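Local coordinates for protein PAN2-PAN3 deadenylation complex catalytic subunit pan2 (Neurospora crassa, PDB 4CZW) that shortens the poly(A) tails of mRNA as the catalytic exonuclease subunit of the PAN2-PAN3 deadenylation complex, and also carries a pseudo-ubiquitin-protease scaffold domain, at residues A[79-88]-A[102-112]; A[491-499]-A[524-535]. All coordinates share one frame; numbering follows the deposited sequence.

Contact 1. Residues A[79-88]-A[102-112]. With ZN (zinc ion), chain B.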
loop_
_atom_site.group_PDB
_atom_site.type_symbol
_atom_site.label_atom_id
_atom_site.label_comp_id
_atom_site.label_asym_id
_atom_site.label_seq_id
_atom_site.Cartn_x
_atom_site.Cartn_y
_atom_site.Cartn_z
ATOM N N PRO A 79 -5.952 -10.830 -9.413
ATOM C CA PRO A 79 -5.251 -9.969 -8.452
ATOM C C PRO A 79 -3.745 -9.855 -8.690
ATOM O O PRO A 79 -3.121 -10.772 -9.220
ATOM C CB PRO A 79 -5.529 -10.653 -7.112
ATOM C CG PRO A 79 -5.674 -12.087 -7.463
ATOM C CD PRO A 79 -6.362 -12.107 -8.801
ATOM N N CYS A 80 -3.185 -8.716 -8.292
ATOM C CA CYS A 80 -1.758 -8.447 -8.412
ATOM C C CYS A 80 -1.324 -7.545 -7.263
ATOM O O CYS A 80 -1.493 -6.327 -7.323
ATOM C CB CYS A 80 -1.442 -7.797 -9.760
ATOM S SG CYS A 80 0.294 -7.384 -10.025
ATOM N N LEU A 81 -0.767 -8.153 -6.220
ATOM C CA LEU A 81 -0.474 -7.450 -4.974
ATOM C C LEU A 81 0.555 -6.332 -5.129
ATOM O O LEU A 81 0.520 -5.350 -4.389
ATOM C CB LEU A 81 0.003 -8.444 -3.914
ATOM C CG LEU A 81 -1.019 -9.506 -3.504
ATOM C CD1 LEU A 81 -0.456 -10.413 -2.422
ATOM C CD2 LEU A 81 -2.316 -8.854 -3.045
ATOM N N LEU A 82 1.468 -6.479 -6.083
ATOM C CA LEU A 82 2.485 -5.458 -6.306
ATOM C C LEU A 82 1.864 -4.196 -6.895
ATOM O O LEU A 82 2.244 -3.081 -6.535
ATOM C CB LEU A 82 3.592 -5.983 -7.221
ATOM C CG LEU A 82 4.786 -5.041 -7.395
ATOM C CD1 LEU A 82 5.331 -4.618 -6.040
ATOM C CD2 LEU A 82 5.872 -5.700 -8.224
ATOM N N CYS A 83 0.909 -4.376 -7.802
ATOM C CA CYS A 83 0.156 -3.252 -8.349
ATOM C C CYS A 83 -0.642 -2.568 -7.249
ATOM O O CYS A 83 -0.645 -1.341 -7.139
ATOM C CB CYS A 83 -0.780 -3.714 -9.467
ATOM S SG CYS A 83 -0.020 -3.791 -11.102
ATOM N N GLU A 84 -1.314 -3.375 -6.434
ATOM C CA GLU A 84 -2.087 -2.867 -5.310
ATOM C C GLU A 84 -1.181 -2.153 -4.312
ATOM O O GLU A 84 -1.588 -1.174 -3.688
ATOM C CB GLU A 84 -2.845 -4.004 -4.624
ATOM C CG GLU A 84 -3.798 -4.759 -5.542
ATOM C CD GLU A 84 -4.974 -3.912 -5.991
ATOM O OE1 GLU A 84 -5.335 -2.959 -5.269
ATOM O OE2 GLU A 84 -5.539 -4.200 -7.069
ATOM N N LEU A 85 0.045 -2.646 -4.167
ATOM C CA LEU A 85 1.031 -2.005 -3.304
ATOM C C LEU A 85 1.383 -0.618 -3.824
ATOM O O LEU A 85 1.547 0.323 -3.048
ATOM C CB LEU A 85 2.296 -2.859 -3.191
ATOM C CG LEU A 85 2.401 -3.782 -1.975
ATOM C CD1 LEU A 85 3.675 -4.605 -2.038
ATOM C CD2 LEU A 85 2.356 -2.975 -0.689
ATOM N N GLY A 86 1.495 -0.498 -5.143
ATOM C CA GLY A 86 1.782 0.778 -5.769
ATOM C C GLY A 86 0.658 1.769 -5.550
ATOM O O GLY A 86 0.900 2.957 -5.334
ATOM N N TYR A 87 -0.576 1.277 -5.599
ATOM C CA TYR A 87 -1.753 2.115 -5.394
ATOM C C TYR A 87 -1.785 2.670 -3.974
ATOM O O TYR A 87 -2.029 3.859 -3.768
ATOM C CB TYR A 87 -3.036 1.328 -5.674
ATOM C CG TYR A 87 -3.118 0.740 -7.066
ATOM C CD1 TYR A 87 -2.445 1.324 -8.133
ATOM C CD2 TYR A 87 -3.872 -0.400 -7.313
ATOM C CE1 TYR A 87 -2.520 0.787 -9.405
ATOM C CE2 TYR A 87 -3.952 -0.943 -8.582
ATOM C CZ TYR A 87 -3.274 -0.347 -9.623
ATOM O OH TYR A 87 -3.353 -0.887 -10.887
ATOM N N VAL A 88 -1.535 1.800 -3.000
ATOM C CA VAL A 88 -1.531 2.194 -1.596
ATOM C C VAL A 88 -0.397 3.171 -1.303
ATOM O O VAL A 88 -0.593 4.174 -0.615
ATOM C CB VAL A 88 -1.405 0.969 -0.667
ATOM C CG1 VAL A 88 -1.314 1.407 0.786
ATOM C CG2 VAL A 88 -2.584 0.032 -0.869
ATOM N N ALA A 102 -6.701 0.771 2.782
ATOM C CA ALA A 102 -6.238 -0.176 1.774
ATOM C C ALA A 102 -7.263 -1.277 1.524
ATOM O O ALA A 102 -6.928 -2.460 1.544
ATOM C CB ALA A 102 -4.906 -0.780 2.193
ATOM N N THR A 103 -8.508 -0.878 1.282
ATOM C CA THR A 103 -9.598 -1.826 1.071
ATOM C C THR A 103 -9.373 -2.714 -0.150
ATOM O O THR A 103 -9.458 -3.939 -0.057
ATOM C CB THR A 103 -10.947 -1.098 0.913
ATOM O OG1 THR A 103 -11.264 -0.405 2.127
ATOM C CG2 THR A 103 -12.054 -2.088 0.600
ATOM N N ASN A 104 -9.084 -2.091 -1.289
ATOM C CA ASN A 104 -8.878 -2.822 -2.538
ATOM C C ASN A 104 -7.742 -3.836 -2.454
ATOM O O ASN A 104 -7.812 -4.911 -3.050
ATOM C CB ASN A 104 -8.601 -1.849 -3.688
ATOM C CG ASN A 104 -9.802 -0.989 -4.031
ATOM O OD1 ASN A 104 -10.900 -1.198 -3.518
ATOM N ND2 ASN A 104 -9.598 -0.022 -4.919
HETATM N N MSE A 105 -6.697 -3.487 -1.712
HETATM C CA MSE A 105 -5.502 -4.316 -1.635
HETATM C C MSE A 105 -5.695 -5.509 -0.700
HETATM O O MSE A 105 -5.143 -6.584 -0.936
HETATM C CB MSE A 105 -4.305 -3.468 -1.189
HETATM C CG MSE A 105 -3.800 -3.745 0.218
HETATM SE SE MSE A 105 -2.192 -4.834 0.200
HETATM C CE MSE A 105 -1.133 -3.722 -0.989
ATOM N N LEU A 106 -6.484 -5.321 0.353
ATOM C CA LEU A 106 -6.755 -6.395 1.302
ATOM C C LEU A 106 -7.811 -7.328 0.728
ATOM O O LEU A 106 -7.880 -8.505 1.080
ATOM C CB LEU A 106 -7.209 -5.829 2.647
ATOM C CG LEU A 106 -6.188 -4.961 3.386
ATOM C CD1 LEU A 106 -6.780 -4.410 4.674
ATOM C CD2 LEU A 106 -4.916 -5.746 3.666
ATOM N N ARG A 107 -8.633 -6.783 -0.161
ATOM C CA ARG A 107 -9.647 -7.560 -0.857
ATOM C C ARG A 107 -8.990 -8.432 -1.921
ATOM O O ARG A 107 -9.376 -9.582 -2.122
ATOM C CB ARG A 107 -10.691 -6.633 -1.480
ATOM C CG ARG A 107 -11.873 -7.337 -2.117
ATOM C CD ARG A 107 -12.929 -6.327 -2.540
ATOM N NE ARG A 107 -13.528 -5.650 -1.393
ATOM C CZ ARG A 107 -14.135 -4.469 -1.453
ATOM N NH1 ARG A 107 -14.218 -3.821 -2.606
ATOM N NH2 ARG A 107 -14.654 -3.931 -0.357
ATOM N N ALA A 108 -7.985 -7.874 -2.591
ATOM C CA ALA A 108 -7.239 -8.602 -3.611
ATOM C C ALA A 108 -6.377 -9.694 -2.985
ATOM O O ALA A 108 -6.151 -10.742 -3.591
ATOM C CB ALA A 108 -6.377 -7.645 -4.420
ATOM N N LEU A 109 -5.891 -9.435 -1.774
ATOM C CA LEU A 109 -5.123 -10.422 -1.021
ATOM C C LEU A 109 -5.961 -11.669 -0.771
ATOM O O LEU A 109 -5.463 -12.792 -0.831
ATOM C CB LEU A 109 -4.648 -9.833 0.309
ATOM C CG LEU A 109 -3.925 -10.786 1.265
ATOM C CD1 LEU A 109 -2.537 -11.126 0.748
ATOM C CD2 LEU A 109 -3.853 -10.198 2.666
ATOM N N ASN A 110 -7.243 -11.452 -0.501
ATOM C CA ASN A 110 -8.179 -12.535 -0.229
ATOM C C ASN A 110 -8.402 -13.425 -1.451
ATOM O O ASN A 110 -8.864 -14.559 -1.326
ATOM C CB ASN A 110 -9.513 -11.960 0.254
ATOM C CG ASN A 110 -10.449 -13.023 0.792
ATOM O OD1 ASN A 110 -10.010 -14.045 1.319
ATOM N ND2 ASN A 110 -11.749 -12.786 0.662
ATOM N N HIS A 111 -8.068 -12.906 -2.629
ATOM C CA HIS A 111 -8.251 -13.647 -3.871
ATOM C C HIS A 111 -6.924 -14.144 -4.439
ATOM O O HIS A 111 -6.897 -14.843 -5.451
ATOM C CB HIS A 111 -8.967 -12.781 -4.910
ATOM C CG HIS A 111 -10.344 -12.360 -4.501
ATOM N ND1 HIS A 111 -11.378 -13.256 -4.331
ATOM C CD2 HIS A 111 -10.861 -11.136 -4.236
ATOM C CE1 HIS A 111 -12.469 -12.605 -3.973
ATOM N NE2 HIS A 111 -12.183 -11.316 -3.908
ATOM N N THR A 112 -5.825 -13.782 -3.784
ATOM C CA THR A 112 -4.496 -14.190 -4.231
ATOM C C THR A 112 -4.284 -15.685 -3.993
ATOM O O THR A 112 -4.802 -16.245 -3.027
ATOM C CB THR A 112 -3.390 -13.386 -3.510
ATOM O OG1 THR A 112 -3.700 -11.989 -3.565
ATOM C CG2 THR A 112 -2.032 -13.623 -4.159
HETATM ZN ZN ZN B . 0.967 -5.832 -11.577
#
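Two bends in the selenomethionine side chain of Met-105, at chi2 (102°) and chi3 (54°), curl its CE back over helix 81-88, where it lies 3.6 Å from Leu-85 CD2. The knob drops into a hole lined by Leu-81, Glu-84, Leu-85 and Val-88, and the two helical segments run nearly antiparallel. At its base, Met-105 CB meets Glu-84 CB at 3.8 Å, while Val-88 CG2 bridges Met-105 CB and Ala-102 CB. With chi1 at -63°, Leu-81 holds CG anti to its carbonyl carbon and sends its branches to the far end of the partner helix. There Leu-81 CD1 meets Leu-109 CD1 at 3.9 Å and CD2 touches Thr-112 OG1. That hydroxyl is already engaged, donating to Ala-108 O at 2.8 Å; the same carbonyl accepts His-111 N from the opposite face of its plane, a double grip that ties the type I turn from Leu-109 to Thr-112 back to Ala-108. Pro-79 CB rests 4.1 Å from Ala-108 CB. Next, Cys-80 takes the N-cap position of helix 81-88, and with Cys-83 it binds zinc through SG at 2.3 Å each, His-70 and Cys-75 completing the four-ligand site of the pseudo-protease domain. The chemistry therefore divides by face: zinc and its cysteine sulfurs, probably thiolates, fix the start of helix 81-88 on one side, and mostly apolar packing joins it to helix 103-109 on the other.

Contact 2. Residues A[491-499]-A[524-535]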
loop_
_atom_site.group_PDB
_atom_site.type_symbol
_atom_site.label_atom_id
_atom_site.label_comp_id
_atom_site.label_asym_id
_atom_site.label_seq_id
_atom_site.Cartn_x
_atom_site.Cartn_y
_atom_site.Cartn_z
ATOM N N PHE A 491 -16.110 8.193 -22.353
ATOM C CA PHE A 491 -15.044 7.375 -22.921
ATOM C C PHE A 491 -14.731 6.208 -21.990
ATOM O O PHE A 491 -13.971 5.305 -22.339
ATOM C CB PHE A 491 -13.790 8.213 -23.191
ATOM C CG PHE A 491 -13.190 8.840 -21.962
ATOM C CD1 PHE A 491 -13.641 10.064 -21.499
ATOM C CD2 PHE A 491 -12.158 8.212 -21.284
ATOM C CE1 PHE A 491 -13.081 10.644 -20.374
ATOM C CE2 PHE A 491 -11.596 8.786 -20.162
ATOM C CZ PHE A 491 -12.056 10.003 -19.708
ATOM N N ILE A 492 -15.325 6.238 -20.801
ATOM C CA ILE A 492 -15.251 5.122 -19.867
ATOM C C ILE A 492 -16.623 4.857 -19.260
ATOM O O ILE A 492 -17.232 5.750 -18.673
ATOM C CB ILE A 492 -14.245 5.376 -18.726
ATOM C CG1 ILE A 492 -12.818 5.459 -19.266
ATOM C CG2 ILE A 492 -14.335 4.272 -17.684
ATOM C CD1 ILE A 492 -11.779 5.716 -18.196
ATOM N N ASP A 493 -17.109 3.631 -19.413
ATOM C CA ASP A 493 -18.352 3.214 -18.776
ATOM C C ASP A 493 -18.244 1.748 -18.379
ATOM O O ASP A 493 -18.927 0.887 -18.935
ATOM C CB ASP A 493 -19.549 3.439 -19.701
ATOM C CG ASP A 493 -20.877 3.240 -18.995
ATOM O OD1 ASP A 493 -20.938 3.452 -17.765
ATOM O OD2 ASP A 493 -21.863 2.872 -19.669
ATOM N N ASP A 494 -17.375 1.474 -17.414
ATOM C CA ASP A 494 -17.080 0.106 -17.012
ATOM C C ASP A 494 -18.004 -0.400 -15.912
ATOM O O ASP A 494 -18.233 0.281 -14.913
ATOM C CB ASP A 494 -15.627 -0.007 -16.546
ATOM C CG ASP A 494 -14.635 0.325 -17.640
ATOM O OD1 ASP A 494 -14.985 0.168 -18.828
ATOM O OD2 ASP A 494 -13.504 0.739 -17.310
ATOM N N TYR A 495 -18.534 -1.601 -16.111
ATOM C CA TYR A 495 -19.235 -2.318 -15.057
ATOM C C TYR A 495 -18.258 -3.297 -14.420
ATOM O O TYR A 495 -17.400 -3.858 -15.103
ATOM C CB TYR A 495 -20.466 -3.041 -15.606
ATOM C CG TYR A 495 -21.632 -2.127 -15.916
ATOM C CD1 TYR A 495 -21.554 -1.190 -16.939
ATOM C CD2 TYR A 495 -22.814 -2.208 -15.192
ATOM C CE1 TYR A 495 -22.619 -0.358 -17.230
ATOM C CE2 TYR A 495 -23.884 -1.380 -15.475
ATOM C CZ TYR A 495 -23.780 -0.458 -16.494
ATOM O OH TYR A 495 -24.842 0.370 -16.780
ATOM N N ILE A 496 -18.380 -3.502 -13.113
ATOM C CA ILE A 496 -17.379 -4.268 -12.379
ATOM C C ILE A 496 -17.806 -5.703 -12.102
ATOM O O ILE A 496 -18.834 -5.944 -11.469
ATOM C CB ILE A 496 -17.040 -3.595 -11.038
ATOM C CG1 ILE A 496 -16.710 -2.116 -11.254
ATOM C CG2 ILE A 496 -15.889 -4.317 -10.353
ATOM C CD1 ILE A 496 -15.602 -1.884 -12.249
ATOM N N HIS A 497 -17.007 -6.652 -12.579
ATOM C CA HIS A 497 -17.203 -8.052 -12.235
ATOM C C HIS A 497 -16.746 -8.271 -10.800
ATOM O O HIS A 497 -15.575 -8.549 -10.543
ATOM C CB HIS A 497 -16.440 -8.970 -13.193
ATOM C CG HIS A 497 -16.660 -10.429 -12.939
ATOM N ND1 HIS A 497 -17.602 -10.898 -12.048
ATOM C CD2 HIS A 497 -16.058 -11.526 -13.459
ATOM C CE1 HIS A 497 -17.570 -12.218 -12.029
ATOM N NE2 HIS A 497 -16.642 -12.625 -12.877
ATOM N N ILE A 498 -17.681 -8.135 -9.867
ATOM C CA ILE A 498 -17.370 -8.224 -8.447
ATOM C C ILE A 498 -17.284 -9.673 -7.980
ATOM O O ILE A 498 -18.236 -10.442 -8.120
ATOM C CB ILE A 498 -18.418 -7.472 -7.610
ATOM C CG1 ILE A 498 -18.475 -6.008 -8.050
ATOM C CG2 ILE A 498 -18.100 -7.584 -6.128
ATOM C CD1 ILE A 498 -19.578 -5.216 -7.404
ATOM N N LYS A 499 -16.133 -10.035 -7.424
ATOM C CA LYS A 499 -15.889 -11.398 -6.968
ATOM C C LYS A 499 -16.310 -11.590 -5.513
ATOM O O LYS A 499 -15.899 -12.549 -4.859
ATOM C CB LYS A 499 -14.412 -11.758 -7.141
ATOM C CG LYS A 499 -13.950 -11.780 -8.591
ATOM C CD LYS A 499 -12.762 -10.856 -8.817
ATOM C CE LYS A 499 -11.556 -11.288 -7.999
ATOM N NZ LYS A 499 -10.376 -10.413 -8.248
ATOM N N ARG A 524 -22.838 -5.135 -21.041
ATOM C CA ARG A 524 -21.967 -4.026 -20.678
ATOM C C ARG A 524 -20.502 -4.360 -20.916
ATOM O O ARG A 524 -20.157 -5.495 -21.246
ATOM C CB ARG A 524 -22.172 -3.651 -19.212
ATOM C CG ARG A 524 -23.623 -3.616 -18.765
ATOM C CD ARG A 524 -24.408 -2.543 -19.496
ATOM N NE ARG A 524 -25.782 -2.457 -19.013
ATOM C CZ ARG A 524 -26.682 -1.594 -19.471
ATOM N NH1 ARG A 524 -26.353 -0.736 -20.428
ATOM N NH2 ARG A 524 -27.910 -1.586 -18.973
ATOM N N ASN A 525 -19.640 -3.363 -20.743
ATOM C CA ASN A 525 -18.204 -3.593 -20.765
ATOM C C ASN A 525 -17.744 -4.069 -19.394
ATOM O O ASN A 525 -17.059 -3.346 -18.669
ATOM C CB ASN A 525 -17.454 -2.322 -21.172
ATOM C CG ASN A 525 -15.976 -2.568 -21.408
ATOM O OD1 ASN A 525 -15.569 -3.669 -21.780
ATOM N ND2 ASN A 525 -15.162 -1.542 -21.186
ATOM N N LEU A 526 -18.139 -5.287 -19.038
ATOM C CA LEU A 526 -17.839 -5.843 -17.725
ATOM C C LEU A 526 -16.358 -6.178 -17.591
ATOM O O LEU A 526 -15.823 -6.984 -18.353
ATOM C CB LEU A 526 -18.689 -7.088 -17.468
ATOM C CG LEU A 526 -18.727 -7.600 -16.028
ATOM C CD1 LEU A 526 -19.363 -6.570 -15.113
ATOM C CD2 LEU A 526 -19.476 -8.917 -15.952
ATOM N N VAL A 527 -15.699 -5.554 -16.620
ATOM C CA VAL A 527 -14.267 -5.749 -16.419
ATOM C C VAL A 527 -13.940 -6.080 -14.966
ATOM O O VAL A 527 -14.798 -5.990 -14.088
ATOM C CB VAL A 527 -13.465 -4.501 -16.835
ATOM C CG1 VAL A 527 -13.639 -4.221 -18.320
ATOM C CG2 VAL A 527 -13.889 -3.298 -16.006
ATOM N N SER A 528 -12.692 -6.464 -14.724
ATOM C CA SER A 528 -12.221 -6.750 -13.375
ATOM C C SER A 528 -12.028 -5.444 -12.605
ATOM O O SER A 528 -11.788 -4.401 -13.213
ATOM C CB SER A 528 -10.917 -7.551 -13.420
ATOM O OG SER A 528 -9.842 -6.752 -13.883
ATOM N N PRO A 529 -12.148 -5.496 -11.266
ATOM C CA PRO A 529 -12.012 -4.308 -10.411
ATOM C C PRO A 529 -10.722 -3.523 -10.644
ATOM O O PRO A 529 -10.758 -2.296 -10.739
ATOM C CB PRO A 529 -12.032 -4.896 -8.998
ATOM C CG PRO A 529 -12.844 -6.132 -9.129
ATOM C CD PRO A 529 -12.518 -6.691 -10.485
ATOM N N LYS A 530 -9.600 -4.228 -10.738
ATOM C CA LYS A 530 -8.302 -3.584 -10.901
ATOM C C LYS A 530 -8.148 -2.984 -12.296
ATOM O O LYS A 530 -7.435 -1.998 -12.480
ATOM C CB LYS A 530 -7.178 -4.585 -10.620
ATOM C CG LYS A 530 -5.774 -4.005 -10.675
ATOM C CD LYS A 530 -5.027 -4.497 -11.903
ATOM C CE LYS A 530 -3.569 -4.080 -11.866
ATOM N NZ LYS A 530 -2.792 -4.674 -12.989
ATOM N N THR A 531 -8.823 -3.579 -13.275
ATOM C CA THR A 531 -8.774 -3.085 -14.647
ATOM C C THR A 531 -9.390 -1.694 -14.746
ATOM O O THR A 531 -8.820 -0.793 -15.362
ATOM C CB THR A 531 -9.503 -4.034 -15.618
ATOM O OG1 THR A 531 -8.905 -5.334 -15.558
ATOM C CG2 THR A 531 -9.418 -3.508 -17.043
ATOM N N ALA A 532 -10.554 -1.524 -14.130
ATOM C CA ALA A 532 -11.238 -0.237 -14.132
ATOM C C ALA A 532 -10.498 0.774 -13.263
ATOM O O ALA A 532 -10.411 1.953 -13.606
ATOM C CB ALA A 532 -12.669 -0.397 -13.658
ATOM N N TYR A 533 -9.970 0.303 -12.138
ATOM C CA TYR A 533 -9.216 1.157 -11.228
ATOM C C TYR A 533 -7.957 1.686 -11.904
ATOM O O TYR A 533 -7.559 2.831 -11.688
ATOM C CB TYR A 533 -8.846 0.393 -9.952
ATOM C CG TYR A 533 -8.161 1.240 -8.901
ATOM C CD1 TYR A 533 -6.783 1.431 -8.922
ATOM C CD2 TYR A 533 -8.889 1.843 -7.884
ATOM C CE1 TYR A 533 -6.154 2.205 -7.964
ATOM C CE2 TYR A 533 -8.268 2.617 -6.923
ATOM C CZ TYR A 533 -6.902 2.793 -6.967
ATOM O OH TYR A 533 -6.280 3.564 -6.010
ATOM N N LYS A 534 -7.336 0.838 -12.720
ATOM C CA LYS A 534 -6.100 1.187 -13.409
ATOM C C LYS A 534 -6.292 2.411 -14.296
ATOM O O LYS A 534 -5.415 3.271 -14.377
ATOM C CB LYS A 534 -5.602 0.004 -14.241
ATOM C CG LYS A 534 -4.215 0.189 -14.830
ATOM C CD LYS A 534 -3.813 -1.016 -15.666
ATOM C CE LYS A 534 -2.410 -0.864 -16.229
ATOM N NZ LYS A 534 -1.378 -0.842 -15.156
ATOM N N LYS A 535 -7.446 2.486 -14.952
ATOM C CA LYS A 535 -7.776 3.622 -15.804
ATOM C C LYS A 535 -7.828 4.911 -14.996
ATOM O O LYS A 535 -7.213 5.912 -15.361
ATOM C CB LYS A 535 -9.114 3.395 -16.511
ATOM C CG LYS A 535 -9.159 2.148 -17.376
ATOM C CD LYS A 535 -10.528 1.973 -18.008
ATOM C CE LYS A 535 -10.592 0.706 -18.844
ATOM N NZ LYS A 535 -11.941 0.506 -19.440
#
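A parallel strand pairing at one edge of the exonuclease sheet is formed here, where Tyr-495 and Ile-496 lie in register with Leu-526 and Val-527. Val-527 N donates to Tyr-495 O at 2.8 Å, and Val-527 O in turn accepts from His-497 N at 2.8 Å, so that one residue of the short edge strand is held on both its polar sides. On the sheet face carrying Tyr-495 and Leu-526, the aliphatic part of Arg-524 lies over the phenol ring: Arg-524 CG stands 3.6 Å from the centroid of the Tyr-495 ring, 7° off its normal, a CH-pi contact. The guanidinium continues almost parallel to the ring, and Asp-516 holds it through a salt bridge to NE. An alanine in place of Tyr-495 would take away this platform and would probably leave the Arg-524 chain freer to swing about its Asp-516 anchor. The surrounding fold is the RNase H-like domain of DEDD exonucleases; strand 471-481 separates strand 490-496 from strand 441-451, whose Asp-445 and Glu-447 probably bind catalytic metal. Beyond Val-527 the chain enters helix 529-541, with Ser-528 as N-cap, and the helix packs, roughly antiparallel to the strand, on the face that bears Ile-496. Ile-496 splits its branches along it, CG2 to Pro-529 CG at 3.8 Å and CD1 to Ala-532 CB at 3.6 Å. One helical turn later Lys-535 runs its straight aliphatic chain alongside Ile-492 CD1. Asp-494 has CG anti to its carbonyl carbon (chi1 -62°), which turns the carboxylate toward Lys-535 NZ; NZ meets Asp-494 OD2 at 2.7 Å, on the syn side and 15° out of the carboxylate plane, a salt bridge between two buried residues.

Contact 1 is buried near the centre of the chain, in the pseudo-protease domain, whereas contact 2 lies farther out, partly buried, at the sheet edge of the exonuclease domain. The first joins helix to helix through apolar side chains beside a zinc site; the second combines strand pairing, strand-helix packing and a salt bridge. They meet where helix 529-541 of contact 2 packs on helix 81-94 of contact 1: the rings of Tyr-87 and Tyr-533 touch, and Lys-530 packs against Cys-83 while hydrogen-bonding the Cys-75 and Ala-77 carbonyls of the zinc loop. The two contacts thus belong to facing sides of one interdomain interface.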